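Local coordinates for IMC sub-compartment protein ISP1 (Toxoplasma gondii, PDB 4CHM) that adopts a pleckstrin homology fold in the parasite's inner membrane complex, where its family is critical for replication by endodyogeny, at residues K66-T71 with S89-H94. Numbering follows the deposited sequence.
Sequences KALLHT and SCVALH. With SO4 (sulfate ion), chain E.
The imidazole of His-94 meets Ala-67 CB at its edge, near the ring plane, while Lys-66 CE comes obliquely to within 4.0 Å of CE1. The other flat group, the His-70 ring, carries Thr-71 CG2 over the rim of one face and has Leu-68 O and a sulfate oxygen at its edge, in plane. His-94 lies on strand 90-95 and His-70 just past strand 65-69, an antiparallel pair in the pleckstrin homology fold, 65-69 being one of the sheet's two outermost strands. The pairing illustrates a classic beta bulge: Lys-66 and Ala-67 both face His-94, whose O accepts a hydrogen bond from Lys-66 N at 2.9 Å and a weak one from Ala-67 N. With CG anti to the backbone N (chi1 -173°), the His-94 side chain runs beside that of Lys-66. Past the bulge the pairing is regular, Leu-69 and Ala-92 exchanging two backbone hydrogen bonds. On the sheet face that helix 109-125 covers, Leu-68 CD2 packs against Leu-93 CD2 at 3.6 Å and Leu-68 CB against Val-91 CG1; on the other, Leu-69 CB meets Ala-92 CB, with Leu-75 touching both residues. The sulfate, probably from the crystallisation liquor, is also hydrogen-bonded to Gln-74 NE2 and Lys-120 NZ; His-70 NE2 donates to its O3 at 2.6 Å, nearly straight at 172°.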
# COMPACT_ATOMS: atom_id res chain seq x y z
N LYS A 66 -2.50 5.77 -10.06
CA LYS A 66 -2.12 5.46 -11.41
C LYS A 66 -1.43 4.08 -11.48
O LYS A 66 -1.60 3.35 -12.45
CB LYS A 66 -1.15 6.55 -11.89
CG LYS A 66 -0.77 6.51 -13.35
CD LYS A 66 0.28 7.59 -13.62
CE LYS A 66 1.28 7.19 -14.70
NZ LYS A 66 0.58 6.75 -15.94
N ALA A 67 -0.68 3.73 -10.44
CA ALA A 67 0.16 2.51 -10.49
C ALA A 67 0.55 2.09 -9.07
O ALA A 67 0.68 2.93 -8.19
CB ALA A 67 1.42 2.76 -11.32
N LEU A 68 0.88 0.84 -8.88
CA LEU A 68 1.47 0.42 -7.65
C LEU A 68 2.88 -0.02 -7.89
O LEU A 68 3.12 -0.88 -8.67
CB LEU A 68 0.66 -0.66 -6.96
CG LEU A 68 -0.80 -0.43 -6.70
CD1 LEU A 68 -1.54 -1.72 -6.72
CD2 LEU A 68 -1.08 0.37 -5.46
N LEU A 69 3.80 0.57 -7.15
CA LEU A 69 5.19 0.17 -7.19
C LEU A 69 5.41 -0.90 -6.12
O LEU A 69 5.23 -0.65 -4.94
CB LEU A 69 6.07 1.38 -6.89
CG LEU A 69 5.81 2.68 -7.65
CD1 LEU A 69 6.91 3.71 -7.49
CD2 LEU A 69 5.57 2.39 -9.11
N HIS A 70 5.75 -2.12 -6.54
CA HIS A 70 6.01 -3.20 -5.59
C HIS A 70 7.31 -3.99 -5.75
O HIS A 70 7.81 -4.51 -4.79
CB HIS A 70 4.83 -4.15 -5.53
CG HIS A 70 4.50 -4.77 -6.84
ND1 HIS A 70 4.79 -6.08 -7.13
CD2 HIS A 70 3.91 -4.27 -7.95
CE1 HIS A 70 4.39 -6.36 -8.35
NE2 HIS A 70 3.86 -5.28 -8.88
N THR A 71 7.82 -4.11 -6.98
CA THR A 71 9.07 -4.83 -7.21
C THR A 71 10.26 -4.04 -6.73
O THR A 71 10.24 -2.82 -6.72
CB THR A 71 9.29 -5.21 -8.69
OG1 THR A 71 9.67 -4.05 -9.42
CG2 THR A 71 8.05 -5.85 -9.30
N SER A 89 8.40 -5.51 2.03
CA SER A 89 7.08 -5.31 2.62
C SER A 89 6.38 -4.01 2.19
O SER A 89 5.34 -3.66 2.73
CB SER A 89 7.16 -5.38 4.15
OG SER A 89 7.62 -6.67 4.53
N CYS A 90 6.95 -3.29 1.22
CA CYS A 90 6.43 -1.98 0.84
C CYS A 90 5.64 -1.98 -0.49
O CYS A 90 6.04 -2.60 -1.47
CB CYS A 90 7.58 -1.00 0.77
SG CYS A 90 7.14 0.63 0.17
N VAL A 91 4.51 -1.28 -0.52
CA VAL A 91 3.92 -0.85 -1.77
C VAL A 91 3.82 0.67 -1.77
O VAL A 91 3.26 1.27 -0.82
CB VAL A 91 2.49 -1.41 -1.99
CG1 VAL A 91 2.05 -1.17 -3.41
CG2 VAL A 91 2.42 -2.91 -1.65
N ALA A 92 4.27 1.29 -2.85
CA ALA A 92 4.08 2.74 -3.03
C ALA A 92 2.94 3.02 -3.97
O ALA A 92 2.87 2.45 -5.05
CB ALA A 92 5.34 3.40 -3.53
N LEU A 93 2.07 3.96 -3.59
CA LEU A 93 1.03 4.43 -4.47
C LEU A 93 1.57 5.53 -5.33
O LEU A 93 1.90 6.62 -4.84
CB LEU A 93 -0.17 4.97 -3.68
CG LEU A 93 -0.64 4.18 -2.47
CD1 LEU A 93 -1.68 5.03 -1.74
CD2 LEU A 93 -1.21 2.83 -2.89
N HIS A 94 1.65 5.26 -6.62
CA HIS A 94 2.02 6.26 -7.59
C HIS A 94 0.74 6.98 -7.98
O HIS A 94 -0.15 6.40 -8.52
CB HIS A 94 2.66 5.59 -8.80
CG HIS A 94 3.23 6.54 -9.79
ND1 HIS A 94 3.41 6.22 -11.11
CD2 HIS A 94 3.67 7.81 -9.66
CE1 HIS A 94 3.92 7.25 -11.75
NE2 HIS A 94 4.09 8.22 -10.89
S SO4 E . 3.44 -4.94 -12.52
O1 SO4 E . 3.87 -6.22 -13.13
O2 SO4 E . 4.61 -4.13 -12.26
O3 SO4 E . 2.71 -5.22 -11.25
O4 SO4 E . 2.53 -4.24 -13.42